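Local atomic coordinates of polyketide synthase PksL (PDB entry 5E1V), a protein that probably dehydrates beta-hydroxyacyl intermediates during bacillaene assembly, acting through a monomeric dehydratase domain of a polyketide synthase. Residues Leu9-Lys14 and Asn27-Leu32; Pro16-His21 and Leu63-Asp68; Ala69-Asn74 and Lys104-Ala109. One frame throughout, in Å; residues are numbered along the deposited sequence.

Contact 1 of 3, residues Leu9-Lys14 and Asn27-Leu32; sequences LTLSLK and NVLPGL
Leu13 lays its CD1 methyl against the aliphatic root of Asn27, the distance from Leu13 CD1 to Asn27 CB being 4.0 Å. The two side chains cross at about a right angle, and the leucine meets Asn27 with CG and its methyls. Asn27 sets its CG anti to the carbonyl carbon (chi1 -70°), which brings Asn27 CG to 4.0 Å from Leu13 CD1. A second, looser touch follows along the chain: Leu11 CD1 approaches Leu29 CD2 at 4.4 Å, methyl against methyl, with both side chains directed across the gap.

The backbones stay well apart. Leu13 CA and Asn27 CA are 7.5 Å from each other, Leu11 CA and Leu29 CA 8.4 Å, and no hydrogen bond spans the two segments. Past Leu11 the chain folds into an ST turn, in which Lys14 N donates to Ser12 OG over 3.1 Å with an N-H...O angle of 160°, and this turn carries Leu13. On the other side, backbone bonding of Leu29 with Leu63 ties strand 26-29 to strand 63-65. Ile18 of helix 16-19 touches Leu11, Asn27 and Leu29 together.

The contact thus joins edge strand 4-11 and its following turn to the small antiparallel sheet of this hotdog-family dehydratase domain. With 136 Å² buried and the closest approaches made between carbon atoms, the segments adhere through dispersion and exclusion of water, without directional bonding.

Contact 2 of 3, residues Pro16-His21 and Leu63-Asp68; sequences PFIYHH and LTAEQD
Ile18 reaches across to two residues of strand 63-65 with its two branches. Its long branch ends at CD1, 4.3 Å from Leu63 CD2; its short branch places CG2 at 4.4 Å from Ala65 CB. The split follows from the torsions: chi1 of -62° sets CG1 beside the backbone N and leaves CG2 anti to it, while chi2 of 178° stretches CD1 away from the helix. Leu63 does not start out aimed at the helix, yet its CD2 methyl turns to meet Ile18, whereas Ala65 presents its CB directly.

Ile18 CA and Ala65 CA are 7.6 Å apart, and Ile18 CG2 and Ala65 CB meet across that spacing. All three residues are buried, and 102 Å² is lost between the segments without a hydrogen bond across.

The helix that carries Ile18 is a single short turn. His20 N bonds Pro16 O at 3.1 Å, His21 N reaches Ile18 O only weakly, and Asn15 OD1 accepts from Ile18 N. Just beyond it, His21 ND1 is hydrogen-bonded to Val28 O, and the His21 ring meets His152 edge-to-face.

In sequence, His21 opens the HxxxGxxxxP signature of polyketide synthase dehydratases, which closes at Pro30. The helix turn packed on a small antiparallel sheet thus leads straight into the signature segment of this hotdog-family domain.

Contact 3 of 3, residues Ala69-Asn74 and Lys104-Ala109; sequences AVIVLN and KLYMKA
Ile71 N is hydrogen-bonded to Leu11 O, a backbone bond that fixes the strand carrying Ile71 and Leu73. Leu73 N is held likewise by Leu9 O. The two side chains meet Tyr106 along its CD2-CE2 side and at its hydroxyl. Leu73 CD1 comes to 3.6 Å from Tyr106 CD2, the closest approach between the segments. Further along the ring, Ile71 CG2 stands 4.3 Å from Tyr106 CE2, and Ile71 CG1 meets Tyr106 OH at 4.0 Å. Both aliphatic chains slant relative to the ring.

Tyr106 carries its CG anti to the carbonyl carbon (chi1 -70°), which goes with a ring whose CD2, CE2 and OH reach Leu73 and Ile71. Ile71 alone of these two points its CB toward the segment of Tyr106. Leu73 instead has CG anti to the backbone N (chi1 -170°), bringing its branched end toward the ring.

Strands 70-81 and 104-112 are separated in the sheet by strand 84-94, and Leu73 CA is 8.8 Å from Tyr106 CA. The large ring therefore bridges two non-adjacent strands of a hotdog-family domain, alongside helix 34-44, whose Tyr34 touches both Tyr106 and Met107. Tyr106 and Met107 form a classic beta bulge against strand 84-94, consistent with the Tyr106 psi of -42°, far from regular strand values.

All three touching residues are buried, and 122 Å² is covered. No hydrogen bond joins the two segments; strand 70-81 is held by its backbone pairing with strand 4-11. The approaches are those of carbon to carbon and of carbon to the phenol oxygen, so dispersion carries this contact.

Contacts 2 and 3 are buried at every touching residue, whereas contact 1 is partly buried, with Leu13 and Asn27 toward its outer side. Contacts 1 and 2 have centres about 5 Å apart and share the small sheet, since strands 26-29 and 63-65 are neighbours in it; their segments also alternate along the chain. Contact 3 follows both in sequence and joins contact 1 through the pairing of strands 4-11 and 70-81. Leu63 links contacts 2 and 3, its CD1 lying 3.8 Å from Leu73 CD2. All three are apolar side-chain packing: contact 1 adds the CB and CG of an asparagine, contact 2 is purely aliphatic, and contact 3 brings an aromatic ring.

Contact 1 of 3, residues Leu9-Lys14 and Asn27-Leu32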
ATOM      1  N   LEU A   9     -10.519   5.160  13.930  1.00 17.86           N
ATOM      2  CA  LEU A   9      -9.415   6.000  13.492  1.00 17.86           C
ATOM      3  C   LEU A   9      -9.997   7.377  13.143  1.00 19.25           C
ATOM      4  O   LEU A   9     -11.095   7.439  12.601  1.00 18.47           O
ATOM      5  CB  LEU A   9      -8.734   5.410  12.247  1.00 17.39           C
ATOM      6  CG  LEU A   9      -8.028   4.070  12.346  1.00 19.28           C
ATOM      7  CD1 LEU A   9      -7.127   3.833  11.106  1.00 21.05           C
ATOM      8  CD2 LEU A   9      -7.144   3.965  13.579  1.00 20.77           C
ATOM      9  N   THR A  10      -9.290   8.458  13.476  1.00 19.01           N
ATOM     10  CA  THR A  10      -9.741   9.793  13.044  1.00 21.19           C
ATOM     11  C   THR A  10      -8.808  10.291  11.967  1.00 20.20           C
ATOM     12  O   THR A  10      -7.627  10.535  12.180  1.00 21.80           O
ATOM     13  CB  THR A  10      -9.910  10.777  14.202  1.00 27.28           C
ATOM     14  OG1 THR A  10      -8.614  11.090  14.726  1.00 31.79           O
ATOM     15  CG2 THR A  10     -10.769  10.154  15.269  1.00 24.83           C
ATOM     16  N   LEU A  11      -9.340  10.381  10.771  1.00 18.89           N
ATOM     17  CA  LEU A  11      -8.502  10.628   9.598  1.00 17.40           C
ATOM     18  C   LEU A  11      -8.847  12.019   9.062  1.00 18.83           C
ATOM     19  O   LEU A  11     -10.046  12.337   8.844  1.00 17.75           O
ATOM     20  CB  LEU A  11      -8.776   9.589   8.566  1.00 18.46           C
ATOM     21  CG  LEU A  11      -8.375   8.188   9.065  1.00 17.40           C
ATOM     22  CD1 LEU A  11      -8.862   7.156   8.056  1.00 17.81           C
ATOM     23  CD2 LEU A  11      -6.897   8.108   9.226  1.00 16.94           C
ATOM     24  N   SER A  12      -7.793  12.812   8.904  1.00 15.30           N
ATOM     25  CA  SER A  12      -7.934  14.250   8.542  1.00 16.76           C
ATOM     26  C   SER A  12      -6.588  14.677   7.886  1.00 15.48           C
ATOM     27  O   SER A  12      -5.677  13.869   7.761  1.00 11.63           O
ATOM     28  CB  SER A  12      -8.231  15.054   9.799  1.00 17.31           C
ATOM     29  OG  SER A  12      -7.041  15.268  10.528  1.00 18.41           O
ATOM     30  N   LEU A  13      -6.448  15.956   7.499  1.00 15.54           N
ATOM     31  CA  LEU A  13      -5.193  16.510   7.052  1.00 15.61           C
ATOM     32  C   LEU A  13      -4.078  16.562   8.104  1.00 15.21           C
ATOM     33  O   LEU A  13      -2.936  16.836   7.797  1.00 16.15           O
ATOM     34  CB  LEU A  13      -5.449  17.946   6.465  1.00 17.04           C
ATOM     35  CG  LEU A  13      -5.841  17.984   4.983  1.00 17.13           C
ATOM     36  CD1 LEU A  13      -7.094  17.202   4.618  1.00 19.70           C
ATOM     37  CD2 LEU A  13      -6.030  19.476   4.558  1.00 17.97           C
ATOM     38  N   LYS A  14      -4.390  16.237   9.330  1.00 15.89           N
ATOM     39  CA  LYS A  14      -3.371  16.122  10.385  1.00 18.21           C
ATOM     40  C   LYS A  14      -2.556  14.845  10.219  1.00 17.94           C
ATOM     41  O   LYS A  14      -1.497  14.759  10.748  1.00 15.42           O
ATOM     42  CB  LYS A  14      -4.014  16.087  11.765  1.00 21.05           C
ATOM     43  CG  LYS A  14      -4.597  17.456  12.139  1.00 25.68           C
ATOM     44  CD  LYS A  14      -4.323  17.848  13.576  1.00 31.23           C
ATOM     45  CE  LYS A  14      -4.572  19.337  13.817  1.00 33.71           C
ATOM     46  NZ  LYS A  14      -6.010  19.658  13.798  1.00 35.21           N
ATOM     47  N   ASN A  27      -6.994  15.552  -1.056  1.00 17.15           N
ATOM     48  CA  ASN A  27      -6.121  14.773  -0.150  1.00 17.72           C
ATOM     49  C   ASN A  27      -6.743  13.379   0.017  1.00 16.03           C
ATOM     50  O   ASN A  27      -7.926  13.290   0.365  1.00 22.48           O
ATOM     51  CB  ASN A  27      -5.991  15.517   1.206  1.00 15.69           C
ATOM     52  CG  ASN A  27      -5.192  16.768   1.073  1.00 17.28           C
ATOM     53  OD1 ASN A  27      -3.951  16.761   1.135  1.00 18.21           O
ATOM     54  ND2 ASN A  27      -5.854  17.813   0.738  1.00 14.58           N
ATOM     55  N   VAL A  28      -5.985  12.296  -0.188  1.00 15.27           N
ATOM     56  CA  VAL A  28      -6.507  10.973  -0.166  1.00 17.04           C
ATOM     57  C   VAL A  28      -5.626  10.070   0.658  1.00 16.23           C
ATOM     58  O   VAL A  28      -4.403  10.066   0.521  1.00 14.94           O
ATOM     59  CB  VAL A  28      -6.495  10.387  -1.633  1.00 19.74           C
ATOM     60  CG1 VAL A  28      -6.768   8.889  -1.662  1.00 22.47           C
ATOM     61  CG2 VAL A  28      -7.516  11.047  -2.451  1.00 18.11           C
ATOM     62  N   LEU A  29      -6.216   9.312   1.543  1.00 17.64           N
ATOM     63  CA  LEU A  29      -5.448   8.262   2.166  1.00 18.23           C
ATOM     64  C   LEU A  29      -5.043   7.196   1.095  1.00 17.83           C
ATOM     65  O   LEU A  29      -5.934   6.594   0.470  1.00 18.67           O
ATOM     66  CB  LEU A  29      -6.269   7.622   3.279  1.00 18.54           C
ATOM     67  CG  LEU A  29      -5.452   6.553   4.001  1.00 20.65           C
ATOM     68  CD1 LEU A  29      -4.263   7.082   4.799  1.00 21.13           C
ATOM     69  CD2 LEU A  29      -6.291   5.608   4.813  1.00 21.19           C
ATOM     70  N   PRO A  30      -3.744   6.969   0.897  1.00 15.46           N
ATOM     71  CA  PRO A  30      -3.416   5.950  -0.104  1.00 16.17           C
ATOM     72  C   PRO A  30      -4.074   4.635   0.256  1.00 14.72           C
ATOM     73  O   PRO A  30      -4.111   4.194   1.407  1.00 13.65           O
ATOM     74  CB  PRO A  30      -1.865   5.866  -0.099  1.00 17.40           C
ATOM     75  CG  PRO A  30      -1.408   7.072   0.627  1.00 16.64           C
ATOM     76  CD  PRO A  30      -2.533   7.480   1.554  1.00 17.37           C
ATOM     77  N   GLY A  31      -4.682   4.032  -0.745  1.00 14.75           N
ATOM     78  CA  GLY A  31      -5.347   2.782  -0.526  1.00 15.25           C
ATOM     79  C   GLY A  31      -4.382   1.735   0.007  1.00 13.29           C
ATOM     80  O   GLY A  31      -4.806   0.847   0.649  1.00 14.55           O
ATOM     81  N   LEU A  32      -3.104   1.823  -0.319  1.00 12.20           N
ATOM     82  CA  LEU A  32      -2.090   0.815   0.119  1.00 13.05           C
ATOM     83  C   LEU A  32      -1.734   0.961   1.636  1.00 11.84           C
ATOM     84  O   LEU A  32      -1.118   0.098   2.206  1.00 10.91           O
ATOM     85  CB  LEU A  32      -0.840   0.879  -0.725  1.00 14.88           C
ATOM     86  CG  LEU A  32      -1.066   0.298  -2.149  1.00 15.21           C
ATOM     87  CD1 LEU A  32       0.131   0.658  -2.993  1.00 15.75           C
ATOM     88  CD2 LEU A  32      -1.205  -1.211  -2.045  1.00 15.44           C
TER

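Contact 2 of 3, residues Pro16-His21 and Leu63-Asp68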
ATOM      1  N   PRO A  16      -0.189  12.540   8.279  1.00 19.59           N
ATOM      2  CA  PRO A  16       0.790  12.944   7.265  1.00 19.23           C
ATOM      3  C   PRO A  16       0.613  12.232   5.929  1.00 20.95           C
ATOM      4  O   PRO A  16       1.054  12.797   4.905  1.00 22.58           O
ATOM      5  CB  PRO A  16       2.130  12.608   7.919  1.00 22.63           C
ATOM      6  CG  PRO A  16       1.843  11.506   8.848  1.00 22.35           C
ATOM      7  CD  PRO A  16       0.410  11.668   9.309  1.00 21.32           C
ATOM      8  N   PHE A  17       0.017  11.014   5.902  1.00 16.04           N
ATOM      9  CA  PHE A  17      -0.189  10.365   4.603  1.00 16.38           C
ATOM     10  C   PHE A  17      -1.258  11.116   3.799  1.00 16.20           C
ATOM     11  O   PHE A  17      -1.120  11.322   2.629  1.00 22.17           O
ATOM     12  CB  PHE A  17      -0.576   8.879   4.797  1.00 15.45           C
ATOM     13  CG  PHE A  17       0.472   8.080   5.574  1.00 14.83           C
ATOM     14  CD1 PHE A  17       1.700   7.824   5.041  1.00 14.72           C
ATOM     15  CD2 PHE A  17       0.237   7.675   6.884  1.00 15.28           C
ATOM     16  CE1 PHE A  17       2.702   7.069   5.723  1.00 13.08           C
ATOM     17  CE2 PHE A  17       1.233   6.970   7.597  1.00 16.99           C
ATOM     18  CZ  PHE A  17       2.484   6.687   6.994  1.00 14.76           C
ATOM     19  N   ILE A  18      -2.305  11.564   4.472  1.00 15.58           N
ATOM     20  CA  ILE A  18      -3.355  12.272   3.818  1.00 16.10           C
ATOM     21  C   ILE A  18      -2.856  13.651   3.392  1.00 16.94           C
ATOM     22  O   ILE A  18      -3.131  14.098   2.342  1.00 15.34           O
ATOM     23  CB  ILE A  18      -4.602  12.353   4.716  1.00 15.62           C
ATOM     24  CG1 ILE A  18      -5.157  10.941   5.029  1.00 15.26           C
ATOM     25  CG2 ILE A  18      -5.695  13.140   4.109  1.00 15.03           C
ATOM     26  CD1 ILE A  18      -6.346  10.924   5.930  1.00 14.52           C
ATOM     27  N   TYR A  19      -2.183  14.358   4.273  1.00 16.99           N
ATOM     28  CA  TYR A  19      -1.766  15.670   3.920  1.00 17.51           C
ATOM     29  C   TYR A  19      -0.846  15.675   2.739  1.00 19.56           C
ATOM     30  O   TYR A  19      -0.942  16.598   1.882  1.00 21.35           O
ATOM     31  CB  TYR A  19      -1.126  16.311   5.133  1.00 18.12           C
ATOM     32  CG  TYR A  19      -0.768  17.737   4.942  1.00 19.66           C
ATOM     33  CD1 TYR A  19      -1.615  18.733   5.347  1.00 20.20           C
ATOM     34  CD2 TYR A  19       0.483  18.104   4.426  1.00 23.55           C
ATOM     35  CE1 TYR A  19      -1.279  20.085   5.183  1.00 22.01           C
ATOM     36  CE2 TYR A  19       0.845  19.460   4.270  1.00 21.94           C
ATOM     37  CZ  TYR A  19      -0.036  20.452   4.644  1.00 23.25           C
ATOM     38  OH  TYR A  19       0.324  21.849   4.519  1.00 18.91           O
ATOM     39  N   HIS A  20      -0.004  14.658   2.616  1.00 16.99           N
ATOM     40  CA  HIS A  20       1.081  14.616   1.613  1.00 19.41           C
ATOM     41  C   HIS A  20       0.763  13.696   0.413  1.00 17.85           C
ATOM     42  O   HIS A  20       1.656  13.310  -0.359  1.00 17.68           O
ATOM     43  CB  HIS A  20       2.400  14.200   2.272  1.00 18.00           C
ATOM     44  CG  HIS A  20       2.962  15.255   3.177  1.00 18.85           C
ATOM     45  ND1 HIS A  20       3.383  16.483   2.691  1.00 21.57           N
ATOM     46  CD2 HIS A  20       3.005  15.364   4.532  1.00 19.49           C
ATOM     47  CE1 HIS A  20       3.776  17.254   3.697  1.00 18.36           C
ATOM     48  NE2 HIS A  20       3.577  16.599   4.821  1.00 18.65           N
ATOM     49  N   HIS A  21      -0.517  13.421   0.226  1.00 17.42           N
ATOM     50  CA  HIS A  21      -0.908  12.575  -0.872  1.00 16.43           C
ATOM     51  C   HIS A  21      -2.136  13.128  -1.502  1.00 16.94           C
ATOM     52  O   HIS A  21      -3.220  13.029  -0.948  1.00 17.26           O
ATOM     53  CB  HIS A  21      -1.157  11.131  -0.374  1.00 14.59           C
ATOM     54  CG  HIS A  21      -1.431  10.159  -1.474  1.00 14.77           C
ATOM     55  ND1 HIS A  21      -2.686   9.691  -1.740  1.00 15.08           N
ATOM     56  CD2 HIS A  21      -0.608   9.557  -2.374  1.00 16.80           C
ATOM     57  CE1 HIS A  21      -2.630   8.799  -2.724  1.00 16.68           C
ATOM     58  NE2 HIS A  21      -1.380   8.717  -3.139  1.00 18.71           N
ATOM     59  N   LEU A  63     -10.714   7.400   0.366  1.00 16.50           N
ATOM     60  CA  LEU A  63     -10.922   8.028   1.646  1.00 15.50           C
ATOM     61  C   LEU A  63     -10.278   9.408   1.529  1.00 16.97           C
ATOM     62  O   LEU A  63      -9.063   9.543   1.503  1.00 12.45           O
ATOM     63  CB  LEU A  63     -10.298   7.215   2.747  1.00 16.44           C
ATOM     64  CG  LEU A  63     -10.772   7.703   4.129  1.00 17.24           C
ATOM     65  CD1 LEU A  63     -10.879   6.555   5.036  1.00 18.06           C
ATOM     66  CD2 LEU A  63      -9.947   8.873   4.658  1.00 17.49           C
ATOM     67  N   THR A  64     -11.122  10.414   1.412  1.00 17.90           N
ATOM     68  CA  THR A  64     -10.651  11.745   1.069  1.00 19.08           C
ATOM     69  C   THR A  64     -11.002  12.670   2.211  1.00 18.46           C
ATOM     70  O   THR A  64     -11.969  12.446   2.901  1.00 19.11           O
ATOM     71  CB  THR A  64     -11.312  12.313  -0.209  1.00 20.34           C
ATOM     72  OG1 THR A  64     -12.690  12.563   0.041  1.00 23.48           O
ATOM     73  CG2 THR A  64     -11.194  11.356  -1.356  1.00 23.58           C
ATOM     74  N   ALA A  65     -10.209  13.715   2.406  1.00 19.23           N
ATOM     75  CA  ALA A  65     -10.577  14.738   3.412  1.00 18.81           C
ATOM     76  C   ALA A  65     -10.234  16.082   2.851  1.00 20.69           C
ATOM     77  O   ALA A  65      -9.246  16.241   2.127  1.00 20.21           O
ATOM     78  CB  ALA A  65      -9.837  14.510   4.713  1.00 19.46           C
ATOM     79  N   GLU A  66     -11.071  17.072   3.122  1.00 21.15           N
ATOM     80  CA  GLU A  66     -10.588  18.410   2.810  1.00 24.37           C
ATOM     81  C   GLU A  66     -10.734  19.359   3.995  1.00 18.88           C
ATOM     82  O   GLU A  66     -11.544  19.149   4.931  1.00 18.47           O
ATOM     83  CB  GLU A  66     -11.292  18.954   1.556  1.00 28.30           C
ATOM     84  CG  GLU A  66     -12.750  19.214   1.828  1.00 31.51           C
ATOM     85  CD  GLU A  66     -13.461  19.976   0.715  1.00 37.45           C
ATOM     86  OE1 GLU A  66     -12.829  20.384  -0.278  1.00 42.98           O
ATOM     87  OE2 GLU A  66     -14.677  20.142   0.859  1.00 39.85           O
ATOM     88  N   GLN A  67      -9.960  20.424   3.912  1.00 20.35           N
ATOM     89  CA  GLN A  67      -9.991  21.500   4.864  1.00 21.97           C
ATOM     90  C   GLN A  67      -9.842  20.865   6.253  1.00 18.92           C
ATOM     91  O   GLN A  67      -8.893  20.068   6.449  1.00 17.04           O
ATOM     92  CB  GLN A  67     -11.275  22.327   4.705  1.00 24.39           C
ATOM     93  CG  GLN A  67     -11.473  23.027   3.369  1.00 26.17           C
ATOM     94  CD  GLN A  67     -12.872  23.680   3.339  1.00 33.00           C
ATOM     95  OE1 GLN A  67     -13.865  23.091   3.793  1.00 39.78           O
ATOM     96  NE2 GLN A  67     -12.946  24.904   2.873  1.00 32.65           N
ATOM     97  N   ASP A  68     -10.779  21.155   7.140  1.00 19.04           N
ATOM     98  CA  ASP A  68     -10.796  20.656   8.516  1.00 19.73           C
ATOM     99  C   ASP A  68     -11.720  19.475   8.724  1.00 19.51           C
ATOM    100  O   ASP A  68     -11.981  19.122   9.861  1.00 18.05           O
ATOM    101  CB  ASP A  68     -11.174  21.744   9.550  1.00 22.16           C
ATOM    102  CG  ASP A  68     -12.533  22.412   9.287  1.00 24.29           C
ATOM    103  OD1 ASP A  68     -12.990  22.414   8.177  1.00 22.57           O
ATOM    104  OD2 ASP A  68     -13.100  23.027  10.197  1.00 27.23           O
TER

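Contact 3 of 3, residues Ala69-Asn74 and Lys104-Ala109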
ATOM      1  N   ALA A  69     -12.225  18.868   7.643  1.00 19.18           N
ATOM      2  CA  ALA A  69     -13.208  17.769   7.769  1.00 18.93           C
ATOM      3  C   ALA A  69     -12.476  16.534   8.362  1.00 20.51           C
ATOM      4  O   ALA A  69     -11.269  16.345   8.145  1.00 16.13           O
ATOM      5  CB  ALA A  69     -13.811  17.423   6.416  1.00 20.43           C
ATOM      6  N   VAL A  70     -13.167  15.775   9.200  1.00 21.22           N
ATOM      7  CA  VAL A  70     -12.524  14.581   9.846  1.00 24.47           C
ATOM      8  C   VAL A  70     -13.332  13.388   9.404  1.00 24.08           C
ATOM      9  O   VAL A  70     -14.563  13.507   9.426  1.00 25.04           O
ATOM     10  CB  VAL A  70     -12.588  14.638  11.383  1.00 27.08           C
ATOM     11  CG1 VAL A  70     -12.099  13.324  12.003  1.00 32.41           C
ATOM     12  CG2 VAL A  70     -11.780  15.786  11.952  1.00 27.20           C
ATOM     13  N   ILE A  71     -12.705  12.280   8.987  1.00 21.51           N
ATOM     14  CA  ILE A  71     -13.435  11.075   8.718  1.00 22.93           C
ATOM     15  C   ILE A  71     -13.185  10.123   9.918  1.00 22.28           C
ATOM     16  O   ILE A  71     -12.063   9.711  10.217  1.00 18.54           O
ATOM     17  CB  ILE A  71     -13.094  10.393   7.356  1.00 25.46           C
ATOM     18  CG1 ILE A  71     -13.753  11.081   6.134  1.00 30.69           C
ATOM     19  CG2 ILE A  71     -13.578   8.920   7.365  1.00 22.68           C
ATOM     20  CD1 ILE A  71     -13.682  12.574   6.063  1.00 36.90           C
ATOM     21  N   VAL A  72     -14.264   9.776  10.600  1.00 21.12           N
ATOM     22  CA  VAL A  72     -14.164   8.890  11.728  1.00 20.72           C
ATOM     23  C   VAL A  72     -14.419   7.499  11.176  1.00 20.97           C
ATOM     24  O   VAL A  72     -15.548   7.193  10.792  1.00 21.13           O
ATOM     25  CB  VAL A  72     -15.158   9.272  12.794  1.00 26.09           C
ATOM     26  CG1 VAL A  72     -15.051   8.285  13.946  1.00 24.06           C
ATOM     27  CG2 VAL A  72     -14.894  10.731  13.251  1.00 28.43           C
ATOM     28  N   LEU A  73     -13.359   6.701  11.072  1.00 19.07           N
ATOM     29  CA  LEU A  73     -13.380   5.411  10.404  1.00 17.23           C
ATOM     30  C   LEU A  73     -13.457   4.288  11.439  1.00 15.89           C
ATOM     31  O   LEU A  73     -12.553   4.103  12.249  1.00 16.16           O
ATOM     32  CB  LEU A  73     -12.159   5.249   9.461  1.00 16.85           C
ATOM     33  CG  LEU A  73     -12.114   4.047   8.469  1.00 17.01           C
ATOM     34  CD1 LEU A  73     -13.151   4.173   7.379  1.00 17.54           C
ATOM     35  CD2 LEU A  73     -10.754   3.855   7.770  1.00 17.64           C
ATOM     36  N   ASN A  74     -14.550   3.550  11.382  1.00 16.56           N
ATOM     37  CA  ASN A  74     -14.806   2.458  12.277  1.00 17.58           C
ATOM     38  C   ASN A  74     -14.392   1.211  11.562  1.00 18.33           C
ATOM     39  O   ASN A  74     -14.917   0.940  10.459  1.00 16.74           O
ATOM     40  CB  ASN A  74     -16.291   2.480  12.613  1.00 24.96           C
ATOM     41  CG  ASN A  74     -16.569   3.243  13.875  1.00 30.01           C
ATOM     42  OD1 ASN A  74     -15.667   3.797  14.499  1.00 31.98           O
ATOM     43  ND2 ASN A  74     -17.820   3.218  14.304  1.00 41.64           N
ATOM     44  N   LYS A 104     -20.433   5.764   5.137  1.00 25.05           N
ATOM     45  CA  LYS A 104     -19.980   5.267   3.842  1.00 24.72           C
ATOM     46  C   LYS A 104     -19.012   4.101   4.007  1.00 24.18           C
ATOM     47  O   LYS A 104     -18.134   4.117   4.930  1.00 20.86           O
ATOM     48  CB  LYS A 104     -19.213   6.344   3.080  1.00 26.87           C
ATOM     49  CG  LYS A 104     -20.039   7.524   2.656  1.00 29.63           C
ATOM     50  CD  LYS A 104     -19.166   8.486   1.847  1.00 35.80           C
ATOM     51  CE  LYS A 104     -19.849   9.843   1.679  1.00 42.12           C
ATOM     52  NZ  LYS A 104     -19.299  10.527   0.457  1.00 43.26           N
ATOM     53  N   LEU A 105     -19.231   3.089   3.156  1.00 22.63           N
ATOM     54  CA  LEU A 105     -18.305   1.952   3.041  1.00 19.13           C
ATOM     55  C   LEU A 105     -17.036   2.301   2.250  1.00 16.79           C
ATOM     56  O   LEU A 105     -17.019   2.750   1.063  1.00 16.22           O
ATOM     57  CB  LEU A 105     -18.999   0.703   2.469  1.00 17.96           C
ATOM     58  CG  LEU A 105     -18.118  -0.556   2.447  1.00 17.87           C
ATOM     59  CD1 LEU A 105     -17.866  -1.138   3.812  1.00 17.67           C
ATOM     60  CD2 LEU A 105     -18.677  -1.611   1.511  1.00 18.87           C
ATOM     61  N   TYR A 106     -15.899   2.133   2.939  1.00 16.62           N
ATOM     62  CA  TYR A 106     -14.639   2.328   2.278  1.00 14.16           C
ATOM     63  C   TYR A 106     -13.904   1.066   1.847  1.00 13.58           C
ATOM     64  O   TYR A 106     -13.250   1.089   0.789  1.00 14.63           O
ATOM     65  CB  TYR A 106     -13.749   3.202   3.213  1.00 14.69           C
ATOM     66  CG  TYR A 106     -14.259   4.639   3.301  1.00 15.53           C
ATOM     67  CD1 TYR A 106     -13.936   5.571   2.300  1.00 16.71           C
ATOM     68  CD2 TYR A 106     -14.966   5.082   4.381  1.00 17.44           C
ATOM     69  CE1 TYR A 106     -14.378   6.871   2.384  1.00 17.11           C
ATOM     70  CE2 TYR A 106     -15.404   6.388   4.476  1.00 19.38           C
ATOM     71  CZ  TYR A 106     -15.084   7.270   3.480  1.00 18.78           C
ATOM     72  OH  TYR A 106     -15.466   8.600   3.560  1.00 21.08           O
ATOM     73  N   MET A 107     -13.872   0.036   2.678  1.00 12.69           N
ATOM     74  CA  MET A 107     -12.990  -1.136   2.415  1.00 12.21           C
ATOM     75  C   MET A 107     -13.654  -2.335   3.118  1.00 11.00           C
ATOM     76  O   MET A 107     -14.195  -2.217   4.194  1.00 12.27           O
ATOM     77  CB  MET A 107     -11.566  -0.821   3.011  1.00 12.21           C
ATOM     78  CG  MET A 107     -10.577  -1.929   2.898  1.00 13.74           C
ATOM     79  SD  MET A 107     -10.698  -2.996   4.294  1.00 16.08           S
ATOM     80  CE  MET A 107      -9.968  -2.018   5.658  1.00 15.23           C
ATOM     81  N   LYS A 108     -13.471  -3.521   2.584  1.00 12.37           N
ATOM     82  CA  LYS A 108     -13.702  -4.759   3.308  1.00 11.69           C
ATOM     83  C   LYS A 108     -12.559  -5.721   2.950  1.00 12.55           C
ATOM     84  O   LYS A 108     -11.915  -5.553   1.941  1.00 14.50           O
ATOM     85  CB  LYS A 108     -14.959  -5.413   2.716  1.00 14.21           C
ATOM     86  CG  LYS A 108     -16.256  -4.734   3.053  1.00 14.74           C
ATOM     87  CD  LYS A 108     -17.408  -5.351   2.196  1.00 16.48           C
ATOM     88  CE  LYS A 108     -17.987  -6.512   2.940  1.00 17.57           C
ATOM     89  NZ  LYS A 108     -18.977  -7.260   2.098  1.00 19.54           N
ATOM     90  N   ALA A 109     -12.365  -6.749   3.756  1.00 14.50           N
ATOM     91  CA  ALA A 109     -11.301  -7.668   3.592  1.00 13.49           C
ATOM     92  C   ALA A 109     -11.530  -8.861   4.501  1.00 13.62           C
ATOM     93  O   ALA A 109     -12.337  -8.823   5.417  1.00 13.55           O
ATOM     94  CB  ALA A 109      -9.952  -6.986   3.975  1.00 13.54           C
TER